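Local coordinates for protein endo-1,4-beta-xylanase (Uncultured bacterium, PDB 7AX7) that removes acetyl groups from acetylated xylan with the help of cobalt, through the CE4 polysaccharide deacetylase domain of a multidomain xylanase, at residues A74-R78 against T109-D115; I24-V30 against L165-E170; L185-K189 against W200-N204; L46-Q50 against I88-V92. All coordinates share one frame; numbering follows the deposited sequence.

In the fold
The four contacts lie around the curled parallel sheet of a NodB-type deacetylase domain, and no two of them touch. Contacts 1 and 4 involve the two ends of helix 74-92, with centres about 25 Å apart. Both stand back from the cobalt bound by Asp12, His62 and His66: the Met110 side chain is about 11 Å from it and that of Ile88 about 13 Å. Contact 2 pairs two helices across the chain's centre from contact 1, about 36 Å between centres. Contact 3 brings in the C-terminal residues; its nearest atoms come within about 7 Å of contact 1 and 11 Å of contact 2.

Contact 1: A74-R78 against T109-D115; sequences AQNIR and TMYQNID
Ile77 and Arg78, at the start of helix 74-92, meet the short helix 108-113 and the loop after it in a helix-helix contact with an apolar patch round Ile77 and a polar one round Arg78. The axes cross at -56° and approach to 9.4 Å. Ile77 sends its two branches to different partners: CD1 rests on Met110 CG at 3.7 Å, while CG2 reaches Ile114 CG1 at 3.6 Å, both side chains crossing it at about a right angle. Met110 and Ile114 also touch Pro101 and Phe99, respectively, so Ile77 packs into an apolar cluster between helix and loops of the NodB-type fold, on the periphery of the domain. Asn113 divides its amide between two jobs. Its ND2 donates to Thr109 O (3.0 Å) one turn back, with Ala74 CB packed against the same nitrogen. Its OD1 faces the guanidinium, whose plane is almost perpendicular to the amide; Arg78 NE gives it a weak, bent bond (2.8 Å, 118° at the hydrogen). The arginine chain runs extended from CG to NE (chi2 -175°), which carries its head over Asn113 CA and lets NH1 form a long salt bridge to Asp115 OD2 (3.8 Å). A leucine in its place would probably leave Asn113 OD1 and Asp115 without this donor and cation. Water 1 links Arg78 NH2 (3.3 Å) with Gln112 O and Asp115 OD1.

Contact 2: I24-V30 against L165-E170; sequences ILERYGV and LPQIIE
Ile24, Tyr28 and Ile169 interlock where helix 16-28 lies beside helix 159-174, two neighbouring helices packed against the curled parallel sheet in the NodB-type deacetylase fold. The axes cross at -32° and approach to 10.4 Å, and no hydrogen bond passes directly between the segments. Helix 16-28 closes with a Schellman motif at Gly29, Val30 N bonding back to Leu25 O, and this turn brings Val30 round to the same partner as Tyr28. Ile169 is the main partner, and its two branches go to different neighbours. CG2, anti to the backbone N, touches the base of the Tyr28 ring at CG (3.6 Å) and also Val30 CG2 (3.8 Å), while CB sits over one face of that ring. CD1, at the end of the other branch, slots between Ile24 CG2 (3.9 Å) and Leu25 CD2 (4.0 Å). Ile24 is likewise divided: its CG2 meets Leu165 CD2 at 3.7 Å, whereas CD1, carried outward by a chi2 of 160°, reaches Pro166 CD, the two side chains crossing at about a right angle. Leu165 and Ile24 instead meet obliquely. The sheet side of the cluster is continued by Phe179 of strand 177-179, which touches both Val30 and Ile169. Tyr28 has CG beside its backbone N (chi1 -74°), which lays the ring across Ile169 with CE2 4.2 Å from Pro166 CB. Its OH then meets water 2 at 2.7 Å, in the ring plane, and the same water donates to Glu170 OE1.

Contact 3: L185-K189 against W200-N204; sequences LFEKK and WSNAN
Trp200 meets Phe186 in an edge-to-face aromatic pair, the phenyl edge directed at the face of the indole. The ring planes stand 79° apart, and the phenyl centroid lies 4.9 Å from that of the six-membered indole ring. Phe186 CZ touches Trp200 CD2, at the fusion bond, at 3.6 Å, and CE1 lies above the plane near the rim. The Phe186 ring gets there because its CG lies beside the backbone N (chi1 -76°), which sends the ring out from helix 182-189. On the indole, NE1 donates to the carbonyl of Pro193, which should limit the ring's freedom to turn, while Lys198 makes a cation-pi contact. With Trp200 replaced by an alanine, the Phe186 edge is likely to lose the aromatic face it points at, and the Pro193 carbonyl its indole donor. Asn202 OD1 accepts from Asn204 N at 2.9 Å and 166°, in the carbonyl plane and on a lone pair, which makes an Asx turn, while its ND2 bonds to Gln148 and the Asp146 carbonyl. The turn presents Ala203, whose methyl points toward the helix and sits between two side chains. Ala203 CB is 3.9 Å from Leu185 CG and 3.8 Å from Lys189 CG, while Ala203 CA lies 4.0 Å from Phe186 CE1. Lys189 meets the methyl with its carbon chain only, bent at chi2, and sends its amine away to a salt bridge with Asp146. The C-terminal tail, whose strand 199-200 pairs with strand 118-123 of the parallel sheet, is packed against helix 182-189 of this curled alpha/beta fold.

Contact 4: L46-Q50 against I88-V92; sequences LSIMQ and IKNSV
Val92 and Met49 form the centre of an apolar contact between two helices that cross almost perpendicularly, at -89°, with axes 10.6 Å apart at closest approach. Here the end of helix 74-92 meets the first turn of helix 46-54. Among the apolar pairs, Val92 CG1 is the shared point: it lies 3.9 Å from Met49 CB and 4.0 Å from Leu46 CD1, and the aliphatic Gln50 CG comes to it at 4.0 Å. The three contacts come from residues about one turn or less apart, so a single methyl fits into the groove between them. Leu46 and Val92 slide past each other in opposite directions, whereas Met49 crosses the valine at about a right angle. The methionine chain runs straight through chi2 (180°) and bends at chi3 (54°), which brings its terminal CE toward the last turn of helix 74-92. There the methyl stands 4.3 Å from Ile88 CG1. The polar side of the contact is slight. Met49 CE also lies 3.5 Å from Ser91 OG, a methyl against a hydroxyl whose bond goes to the carbonyl of Ala87 in its own helix. No hydrogen bond joins the two segments, which meet through van der Waals contacts alone. On the sheet side, Met49 and Ile88 both reach Leu36 of strand 33-36 and Leu59 of strand 58-61, so the two helices meet over neighbouring parallel strands, with helix 16-28 flanking Ile48.

Contact 1: A74-R78 against T109-D115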
loop_
_atom_site.group_PDB
_atom_site.type_symbol
_atom_site.label_atom_id
_atom_site.label_comp_id
_atom_site.label_asym_id
_atom_site.label_seq_id
_atom_site.Cartn_x
_atom_site.Cartn_y
_atom_site.Cartn_z
ATOM N N ALA A 74 8.774 19.295 -11.637
ATOM C CA ALA A 74 7.432 19.454 -11.080
ATOM C C ALA A 74 6.371 18.967 -12.057
ATOM O O ALA A 74 5.431 18.266 -11.669
ATOM C CB ALA A 74 7.182 20.918 -10.714
ATOM N N GLN A 75 6.499 19.356 -13.333
ATOM C CA GLN A 75 5.504 18.994 -14.341
ATOM C C GLN A 75 5.419 17.484 -14.498
ATOM O O GLN A 75 4.325 16.914 -14.562
ATOM C CB GLN A 75 5.846 19.644 -15.686
ATOM C CG GLN A 75 5.816 21.178 -15.708
ATOM C CD GLN A 75 6.904 21.853 -14.852
ATOM O OE1 GLN A 75 8.054 21.374 -14.754
ATOM N NE2 GLN A 75 6.535 22.978 -14.228
ATOM N N ASN A 76 6.572 16.819 -14.577
ATOM C CA ASN A 76 6.567 15.378 -14.777
ATOM C C ASN A 76 5.998 14.655 -13.562
ATOM O O ASN A 76 5.272 13.666 -13.714
ATOM C CB ASN A 76 7.974 14.896 -15.114
ATOM C CG ASN A 76 8.305 15.088 -16.590
ATOM O OD1 ASN A 76 7.407 15.176 -17.423
ATOM N ND2 ASN A 76 9.587 15.157 -16.916
ATOM N N ILE A 77 6.309 15.137 -12.353
ATOM C CA ILE A 77 5.672 14.605 -11.149
ATOM C C ILE A 77 4.155 14.699 -11.271
ATOM O O ILE A 77 3.436 13.712 -11.069
ATOM C CB ILE A 77 6.193 15.335 -9.896
ATOM C CG1 ILE A 77 7.650 14.941 -9.602
ATOM C CG2 ILE A 77 5.337 15.020 -8.676
ATOM C CD1 ILE A 77 8.293 15.800 -8.547
ATOM N N ARG A 78 3.641 15.879 -11.637
ATOM C CA ARG A 78 2.189 16.036 -11.716
ATOM C C ARG A 78 1.579 15.108 -12.763
ATOM O O ARG A 78 0.512 14.524 -12.536
ATOM C CB ARG A 78 1.820 17.491 -12.004
ATOM C CG ARG A 78 2.169 18.469 -10.881
ATOM C CD ARG A 78 1.658 19.877 -11.209
ATOM N NE ARG A 78 1.819 20.783 -10.079
ATOM C CZ ARG A 78 1.009 20.816 -9.021
ATOM N NH1 ARG A 78 -0.027 19.985 -8.947
ATOM N NH2 ARG A 78 1.229 21.680 -8.035
ATOM N N THR A 109 10.309 19.251 -3.927
ATOM C CA THR A 109 9.556 19.372 -5.172
ATOM C C THR A 109 8.359 18.424 -5.191
ATOM O O THR A 109 7.254 18.823 -5.575
ATOM C CB THR A 109 10.494 19.132 -6.357
ATOM O OG1 THR A 109 11.557 20.087 -6.294
ATOM C CG2 THR A 109 9.767 19.287 -7.696
ATOM N N MET A 110 8.547 17.180 -4.729
ATOM C CA MET A 110 7.428 16.241 -4.653
ATOM C C MET A 110 6.330 16.758 -3.728
ATOM O O MET A 110 5.149 16.780 -4.098
ATOM C CB MET A 110 7.923 14.866 -4.193
ATOM C CG MET A 110 8.716 14.141 -5.256
ATOM S SD MET A 110 9.596 12.712 -4.644
ATOM C CE MET A 110 8.206 11.607 -4.356
ATOM N N TYR A 111 6.699 17.165 -2.508
ATOM C CA TYR A 111 5.696 17.656 -1.568
ATOM C C TYR A 111 4.926 18.856 -2.121
ATOM O O TYR A 111 3.731 19.007 -1.839
ATOM C CB TYR A 111 6.352 18.034 -0.242
ATOM C CG TYR A 111 6.596 16.888 0.721
ATOM C CD1 TYR A 111 5.540 16.152 1.254
ATOM C CD2 TYR A 111 7.884 16.581 1.141
ATOM C CE1 TYR A 111 5.766 15.122 2.156
ATOM C CE2 TYR A 111 8.122 15.560 2.045
ATOM C CZ TYR A 111 7.064 14.832 2.545
ATOM O OH TYR A 111 7.320 13.826 3.444
ATOM N N GLN A 112 5.593 19.721 -2.893
ATOM C CA GLN A 112 4.942 20.897 -3.461
ATOM C C GLN A 112 3.990 20.547 -4.601
ATOM O O GLN A 112 3.124 21.363 -4.943
ATOM C CB GLN A 112 5.997 21.891 -3.977
ATOM C CG GLN A 112 6.923 22.479 -2.900
ATOM C CD GLN A 112 8.172 23.150 -3.478
ATOM O OE1 GLN A 112 8.333 23.248 -4.692
ATOM N NE2 GLN A 112 9.066 23.610 -2.599
ATOM N N ASN A 113 4.138 19.370 -5.211
ATOM C CA ASN A 113 3.448 19.079 -6.459
ATOM C C ASN A 113 2.636 17.797 -6.408
ATOM O O ASN A 113 2.243 17.291 -7.463
ATOM C CB ASN A 113 4.450 19.022 -7.614
ATOM C CG ASN A 113 4.929 20.407 -8.015
ATOM O OD1 ASN A 113 4.178 21.164 -8.614
ATOM N ND2 ASN A 113 6.163 20.757 -7.649
ATOM N N ILE A 114 2.370 17.268 -5.216
ATOM C CA ILE A 114 1.547 16.079 -5.027
ATOM C C ILE A 114 0.462 16.432 -4.019
ATOM O O ILE A 114 0.764 16.868 -2.900
ATOM C CB ILE A 114 2.379 14.867 -4.565
ATOM C CG1 ILE A 114 3.385 14.495 -5.665
ATOM C CG2 ILE A 114 1.481 13.677 -4.219
ATOM C CD1 ILE A 114 4.314 13.364 -5.304
ATOM N N ASP A 115 -0.795 16.253 -4.426
ATOM C CA ASP A 115 -1.977 16.689 -3.692
ATOM C C ASP A 115 -2.597 15.595 -2.834
ATOM O O ASP A 115 -3.675 15.804 -2.263
ATOM C CB ASP A 115 -3.019 17.224 -4.680
ATOM C CG ASP A 115 -2.533 18.458 -5.415
ATOM O OD1 ASP A 115 -1.910 19.313 -4.753
ATOM O OD2 ASP A 115 -2.754 18.563 -6.641
HETATM O O HOH W 1 0.310 21.099 -4.963
#

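Contact 2: I24-V30 against L165-E170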
loop_
_atom_site.group_PDB
_atom_site.type_symbol
_atom_site.label_atom_id
_atom_site.label_comp_id
_atom_site.label_asym_id
_atom_site.label_seq_id
_atom_site.Cartn_x
_atom_site.Cartn_y
_atom_site.Cartn_z
ATOM N N ILE A 24 -5.274 -15.177 -0.092
ATOM C CA ILE A 24 -5.037 -15.270 1.346
ATOM C C ILE A 24 -5.887 -14.246 2.098
ATOM O O ILE A 24 -6.523 -14.564 3.111
ATOM C CB ILE A 24 -3.536 -15.096 1.638
ATOM C CG1 ILE A 24 -2.750 -16.300 1.102
ATOM C CG2 ILE A 24 -3.288 -14.851 3.128
ATOM C CD1 ILE A 24 -1.249 -16.013 0.912
ATOM N N LEU A 25 -5.901 -12.999 1.625
ATOM C CA LEU A 25 -6.746 -11.991 2.251
ATOM C C LEU A 25 -8.202 -12.436 2.271
ATOM O O LEU A 25 -8.892 -12.277 3.283
ATOM C CB LEU A 25 -6.602 -10.650 1.527
ATOM C CG LEU A 25 -5.217 -9.981 1.518
ATOM C CD1 LEU A 25 -5.278 -8.692 0.716
ATOM C CD2 LEU A 25 -4.708 -9.707 2.943
ATOM N N GLU A 26 -8.684 -13.010 1.170
ATOM C CA GLU A 26 -10.069 -13.477 1.136
ATOM C C GLU A 26 -10.293 -14.599 2.140
ATOM O O GLU A 26 -11.320 -14.630 2.832
ATOM C CB GLU A 26 -10.437 -13.942 -0.273
ATOM C CG GLU A 26 -11.870 -14.446 -0.428
ATOM C CD GLU A 26 -12.190 -14.843 -1.870
ATOM O OE1 GLU A 26 -11.253 -15.237 -2.600
ATOM O OE2 GLU A 26 -13.373 -14.756 -2.273
ATOM N N ARG A 27 -9.341 -15.532 2.229
ATOM C CA ARG A 27 -9.480 -16.665 3.140
ATOM C C ARG A 27 -9.682 -16.191 4.572
ATOM O O ARG A 27 -10.513 -16.740 5.302
ATOM C CB ARG A 27 -8.242 -17.565 3.019
ATOM C CG ARG A 27 -8.219 -18.837 3.867
ATOM C CD ARG A 27 -6.797 -19.443 3.875
ATOM N NE ARG A 27 -6.223 -19.479 2.529
ATOM C CZ ARG A 27 -4.922 -19.483 2.247
ATOM N NH1 ARG A 27 -4.004 -19.450 3.213
ATOM N NH2 ARG A 27 -4.537 -19.514 0.982
ATOM N N TYR A 28 -8.933 -15.166 4.992
ATOM C CA TYR A 28 -9.000 -14.628 6.347
ATOM C C TYR A 28 -9.993 -13.475 6.504
ATOM O O TYR A 28 -10.111 -12.923 7.605
ATOM C CB TYR A 28 -7.600 -14.172 6.795
ATOM C CG TYR A 28 -6.676 -15.324 7.136
ATOM C CD1 TYR A 28 -6.718 -15.932 8.395
ATOM C CD2 TYR A 28 -5.783 -15.820 6.195
ATOM C CE1 TYR A 28 -5.873 -17.001 8.706
ATOM C CE2 TYR A 28 -4.939 -16.885 6.493
ATOM C CZ TYR A 28 -4.990 -17.470 7.740
ATOM O OH TYR A 28 -4.142 -18.522 8.016
ATOM N N GLY A 29 -10.703 -13.092 5.446
ATOM C CA GLY A 29 -11.657 -11.996 5.569
ATOM C C GLY A 29 -11.010 -10.670 5.907
ATOM O O GLY A 29 -11.560 -9.888 6.692
ATOM N N VAL A 30 -9.853 -10.394 5.315
ATOM C CA VAL A 30 -9.033 -9.238 5.650
ATOM C C VAL A 30 -8.943 -8.324 4.436
ATOM O O VAL A 30 -8.810 -8.792 3.300
ATOM C CB VAL A 30 -7.628 -9.682 6.114
ATOM C CG1 VAL A 30 -6.688 -8.505 6.182
ATOM C CG2 VAL A 30 -7.724 -10.387 7.474
ATOM N N LEU A 165 2.483 -14.316 4.503
ATOM C CA LEU A 165 1.268 -13.590 4.862
ATOM C C LEU A 165 0.320 -14.365 5.787
ATOM O O LEU A 165 -0.255 -13.740 6.698
ATOM C CB LEU A 165 0.556 -13.150 3.577
ATOM C CG LEU A 165 -0.636 -12.208 3.760
ATOM C CD1 LEU A 165 -0.223 -10.925 4.479
ATOM C CD2 LEU A 165 -1.276 -11.883 2.424
ATOM N N PRO A 166 0.103 -15.678 5.636
ATOM C CA PRO A 166 -0.837 -16.338 6.560
ATOM C C PRO A 166 -0.421 -16.244 8.019
ATOM O O PRO A 166 -1.275 -15.951 8.866
ATOM C CB PRO A 166 -0.873 -17.784 6.043
ATOM C CG PRO A 166 -0.671 -17.608 4.554
ATOM C CD PRO A 166 0.429 -16.552 4.494
ATOM N N GLN A 167 0.861 -16.469 8.340
ATOM C CA GLN A 167 1.312 -16.316 9.725
ATOM C C GLN A 167 1.129 -14.887 10.211
ATOM O O GLN A 167 0.811 -14.657 11.384
ATOM C CB GLN A 167 2.784 -16.711 9.871
ATOM C CG GLN A 167 3.094 -18.204 9.788
ATOM C CD GLN A 167 4.606 -18.488 9.727
ATOM O OE1 GLN A 167 5.151 -18.781 8.660
ATOM N NE2 GLN A 167 5.276 -18.402 10.874
ATOM N N ILE A 168 1.384 -13.910 9.341
ATOM C CA ILE A 168 1.250 -12.513 9.740
ATOM C C ILE A 168 -0.189 -12.211 10.146
ATOM O O ILE A 168 -0.440 -11.639 11.212
ATOM C CB ILE A 168 1.732 -11.572 8.618
ATOM C CG1 ILE A 168 3.245 -11.723 8.399
ATOM C CG2 ILE A 168 1.369 -10.096 8.966
ATOM C CD1 ILE A 168 3.765 -11.037 7.122
ATOM N N ILE A 169 -1.155 -12.596 9.307
ATOM C CA ILE A 169 -2.558 -12.298 9.604
ATOM C C ILE A 169 -2.997 -13.039 10.860
ATOM O O ILE A 169 -3.549 -12.448 11.799
ATOM C CB ILE A 169 -3.455 -12.653 8.404
ATOM C CG1 ILE A 169 -3.178 -11.710 7.229
ATOM C CG2 ILE A 169 -4.946 -12.630 8.805
ATOM C CD1 ILE A 169 -3.802 -12.164 5.951
ATOM N N GLU A 170 -2.763 -14.352 10.888
ATOM C CA GLU A 170 -3.141 -15.156 12.041
ATOM C C GLU A 170 -2.533 -14.598 13.318
ATOM O O GLU A 170 -3.195 -14.563 14.365
ATOM C CB GLU A 170 -2.695 -16.603 11.830
ATOM C CG GLU A 170 -3.153 -17.563 12.916
ATOM C CD GLU A 170 -2.332 -18.831 12.944
ATOM O OE1 GLU A 170 -2.470 -19.648 12.014
ATOM O OE2 GLU A 170 -1.536 -18.999 13.892
HETATM O O HOH W 2 -4.659 -19.904 10.272
#

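Contact 3: L185-K189 against W200-N204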
loop_
_atom_site.group_PDB
_atom_site.type_symbol
_atom_site.label_atom_id
_atom_site.label_comp_id
_atom_site.label_asym_id
_atom_site.label_seq_id
_atom_site.Cartn_x
_atom_site.Cartn_y
_atom_site.Cartn_z
ATOM N N LEU A 185 -8.406 3.407 8.225
ATOM C CA LEU A 185 -7.560 3.734 9.369
ATOM C C LEU A 185 -7.774 5.175 9.823
ATOM O O LEU A 185 -8.015 5.442 11.009
ATOM C CB LEU A 185 -6.092 3.492 9.021
ATOM C CG LEU A 185 -5.067 4.014 10.031
ATOM C CD1 LEU A 185 -5.229 3.333 11.404
ATOM C CD2 LEU A 185 -3.663 3.844 9.482
ATOM N N PHE A 186 -7.678 6.128 8.891
ATOM C CA PHE A 186 -7.846 7.524 9.279
ATOM C C PHE A 186 -9.290 7.822 9.667
ATOM O O PHE A 186 -9.537 8.514 10.660
ATOM C CB PHE A 186 -7.365 8.443 8.158
ATOM C CG PHE A 186 -5.864 8.538 8.070
ATOM C CD1 PHE A 186 -5.165 9.397 8.897
ATOM C CD2 PHE A 186 -5.153 7.743 7.183
ATOM C CE1 PHE A 186 -3.782 9.479 8.832
ATOM C CE2 PHE A 186 -3.772 7.825 7.105
ATOM C CZ PHE A 186 -3.085 8.693 7.931
ATOM N N GLU A 187 -10.254 7.295 8.911
ATOM C CA GLU A 187 -11.659 7.509 9.249
ATOM C C GLU A 187 -11.952 7.071 10.684
ATOM O O GLU A 187 -12.566 7.812 11.462
ATOM C CB GLU A 187 -12.550 6.760 8.255
ATOM C CG GLU A 187 -14.023 7.199 8.236
ATOM C CD GLU A 187 -14.809 6.716 9.450
ATOM O OE1 GLU A 187 -15.652 7.491 9.958
ATOM O OE2 GLU A 187 -14.584 5.563 9.896
ATOM N N LYS A 188 -11.509 5.864 11.054
ATOM C CA LYS A 188 -11.905 5.308 12.346
ATOM C C LYS A 188 -11.165 5.974 13.504
ATOM O O LYS A 188 -11.697 6.041 14.617
ATOM C CB LYS A 188 -11.695 3.788 12.354
ATOM C CG LYS A 188 -12.672 3.025 11.457
ATOM C CD LYS A 188 -12.344 1.523 11.416
ATOM C CE LYS A 188 -13.256 0.739 10.457
ATOM N NZ LYS A 188 -14.664 0.587 10.939
ATOM N N LYS A 189 -9.957 6.492 13.267
ATOM C CA LYS A 189 -9.260 7.240 14.307
ATOM C C LYS A 189 -9.694 8.700 14.370
ATOM O O LYS A 189 -9.240 9.424 15.265
ATOM C CB LYS A 189 -7.739 7.169 14.102
ATOM C CG LYS A 189 -7.108 5.771 14.280
ATOM C CD LYS A 189 -7.312 5.257 15.701
ATOM C CE LYS A 189 -6.537 3.977 15.956
ATOM N NZ LYS A 189 -6.860 3.394 17.292
ATOM N N TRP A 200 3.028 9.947 6.504
ATOM C CA TRP A 200 2.408 9.227 7.611
ATOM C C TRP A 200 2.887 7.781 7.669
ATOM O O TRP A 200 2.951 7.099 6.644
ATOM C CB TRP A 200 0.885 9.196 7.460
ATOM C CG TRP A 200 0.149 10.495 7.433
ATOM C CD1 TRP A 200 -0.121 11.269 6.338
ATOM C CD2 TRP A 200 -0.479 11.137 8.546
ATOM N NE1 TRP A 200 -0.866 12.372 6.707
ATOM C CE2 TRP A 200 -1.097 12.316 8.059
ATOM C CE3 TRP A 200 -0.569 10.842 9.913
ATOM C CZ2 TRP A 200 -1.793 13.199 8.894
ATOM C CZ3 TRP A 200 -1.272 11.722 10.741
ATOM C CH2 TRP A 200 -1.871 12.882 10.228
ATOM N N SER A 201 3.187 7.307 8.879
ATOM C CA SER A 201 3.352 5.885 9.143
ATOM C C SER A 201 2.359 5.344 10.161
ATOM O O SER A 201 2.216 4.121 10.275
ATOM C CB SER A 201 4.780 5.586 9.631
ATOM O OG SER A 201 5.716 5.918 8.623
ATOM N N ASN A 202 1.679 6.217 10.898
ATOM C CA ASN A 202 0.716 5.839 11.919
ATOM C C ASN A 202 -0.328 6.941 11.969
ATOM O O ASN A 202 0.007 8.121 11.845
ATOM C CB ASN A 202 1.389 5.655 13.290
ATOM C CG ASN A 202 0.464 5.036 14.329
ATOM O OD1 ASN A 202 -0.514 5.656 14.752
ATOM N ND2 ASN A 202 0.784 3.818 14.762
ATOM N N ALA A 203 -1.594 6.558 12.126
ATOM C CA ALA A 203 -2.637 7.572 12.196
ATOM C C ALA A 203 -2.358 8.647 13.250
ATOM O O ALA A 203 -2.941 9.735 13.173
ATOM C CB ALA A 203 -3.986 6.907 12.454
ATOM N N ASN A 204 -1.481 8.384 14.228
ATOM C CA ASN A 204 -1.139 9.408 15.215
ATOM C C ASN A 204 -0.108 10.419 14.709
ATOM O O ASN A 204 0.149 11.413 15.399
ATOM C CB ASN A 204 -0.643 8.768 16.520
ATOM C CG ASN A 204 0.743 8.151 16.395
ATOM O OD1 ASN A 204 1.465 8.375 15.419
ATOM N ND2 ASN A 204 1.127 7.376 17.405
#

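Contact 4: L46-Q50 against I88-V92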
loop_
_atom_site.group_PDB
_atom_site.type_symbol
_atom_site.label_atom_id
_atom_site.label_comp_id
_atom_site.label_asym_id
_atom_site.label_seq_id
_atom_site.Cartn_x
_atom_site.Cartn_y
_atom_site.Cartn_z
ATOM N N LEU A 46 -6.465 -6.004 -15.390
ATOM C CA LEU A 46 -7.834 -5.561 -15.130
ATOM C C LEU A 46 -8.570 -6.490 -14.169
ATOM O O LEU A 46 -9.174 -6.039 -13.190
ATOM C CB LEU A 46 -8.601 -5.461 -16.450
ATOM C CG LEU A 46 -10.101 -5.200 -16.312
ATOM C CD1 LEU A 46 -10.345 -3.839 -15.667
ATOM C CD2 LEU A 46 -10.773 -5.283 -17.678
ATOM N N SER A 47 -8.554 -7.793 -14.446
ATOM C CA SER A 47 -9.367 -8.694 -13.648
ATOM C C SER A 47 -8.884 -8.731 -12.204
ATOM O O SER A 47 -9.697 -8.903 -11.291
ATOM C CB SER A 47 -9.389 -10.089 -14.277
ATOM O OG SER A 47 -8.097 -10.655 -14.317
ATOM N N ILE A 48 -7.588 -8.513 -11.978
ATOM C CA ILE A 48 -7.057 -8.460 -10.617
ATOM C C ILE A 48 -7.553 -7.205 -9.906
ATOM O O ILE A 48 -8.018 -7.259 -8.761
ATOM C CB ILE A 48 -5.518 -8.530 -10.648
ATOM C CG1 ILE A 48 -5.052 -9.911 -11.122
ATOM C CG2 ILE A 48 -4.896 -8.152 -9.282
ATOM C CD1 ILE A 48 -3.566 -9.939 -11.533
ATOM N N MET A 49 -7.479 -6.056 -10.586
ATOM C CA MET A 49 -7.982 -4.817 -9.997
ATOM C C MET A 49 -9.490 -4.890 -9.750
ATOM O O MET A 49 -9.984 -4.372 -8.742
ATOM C CB MET A 49 -7.633 -3.633 -10.900
ATOM C CG MET A 49 -6.125 -3.481 -11.140
ATOM S SD MET A 49 -5.680 -2.102 -12.212
ATOM C CE MET A 49 -6.512 -0.736 -11.389
ATOM N N GLN A 50 -10.241 -5.519 -10.661
ATOM C CA GLN A 50 -11.670 -5.686 -10.417
ATOM C C GLN A 50 -11.912 -6.492 -9.146
ATOM O O GLN A 50 -12.779 -6.142 -8.334
ATOM C CB GLN A 50 -12.341 -6.368 -11.610
ATOM C CG GLN A 50 -12.419 -5.526 -12.882
ATOM C CD GLN A 50 -13.040 -6.305 -14.030
ATOM O OE1 GLN A 50 -12.605 -7.411 -14.348
ATOM N NE2 GLN A 50 -14.071 -5.734 -14.646
ATOM N N ILE A 88 -6.593 4.436 -12.721
ATOM C CA ILE A 88 -7.328 3.653 -11.735
ATOM C C ILE A 88 -8.815 4.007 -11.757
ATOM O O ILE A 88 -9.680 3.123 -11.669
ATOM C CB ILE A 88 -6.712 3.858 -10.343
ATOM C CG1 ILE A 88 -5.309 3.249 -10.301
ATOM C CG2 ILE A 88 -7.611 3.266 -9.272
ATOM C CD1 ILE A 88 -4.504 3.650 -9.077
ATOM N N LYS A 89 -9.137 5.298 -11.891
ATOM C CA LYS A 89 -10.537 5.715 -11.943
ATOM C C LYS A 89 -11.224 5.198 -13.200
ATOM O O LYS A 89 -12.339 4.662 -13.137
ATOM C CB LYS A 89 -10.634 7.236 -11.875
ATOM C CG LYS A 89 -12.064 7.772 -11.961
ATOM C CD LYS A 89 -12.912 7.275 -10.797
ATOM C CE LYS A 89 -14.270 7.968 -10.773
ATOM N NZ LYS A 89 -15.125 7.466 -9.653
ATOM N N ASN A 90 -10.567 5.341 -14.352
ATOM C CA ASN A 90 -11.182 4.951 -15.616
ATOM C C ASN A 90 -11.217 3.447 -15.830
ATOM O O ASN A 90 -11.980 2.983 -16.684
ATOM C CB ASN A 90 -10.451 5.601 -16.790
ATOM C CG ASN A 90 -10.653 7.086 -16.833
ATOM O OD1 ASN A 90 -11.570 7.617 -16.201
ATOM N ND2 ASN A 90 -9.806 7.774 -17.579
ATOM N N SER A 91 -10.392 2.683 -15.113
ATOM C CA SER A 91 -10.411 1.234 -15.282
ATOM C C SER A 91 -11.452 0.576 -14.388
ATOM O O SER A 91 -12.267 -0.211 -14.874
ATOM C CB SER A 91 -9.026 0.625 -15.015
ATOM O OG SER A 91 -8.577 0.855 -13.686
ATOM N N VAL A 92 -11.442 0.873 -13.089
ATOM C CA VAL A 92 -12.322 0.156 -12.169
ATOM C C VAL A 92 -13.094 1.101 -11.250
ATOM O O VAL A 92 -13.706 0.661 -10.273
ATOM C CB VAL A 92 -11.532 -0.876 -11.343
ATOM C CG1 VAL A 92 -10.835 -1.877 -12.267
ATOM C CG2 VAL A 92 -10.530 -0.178 -10.412
#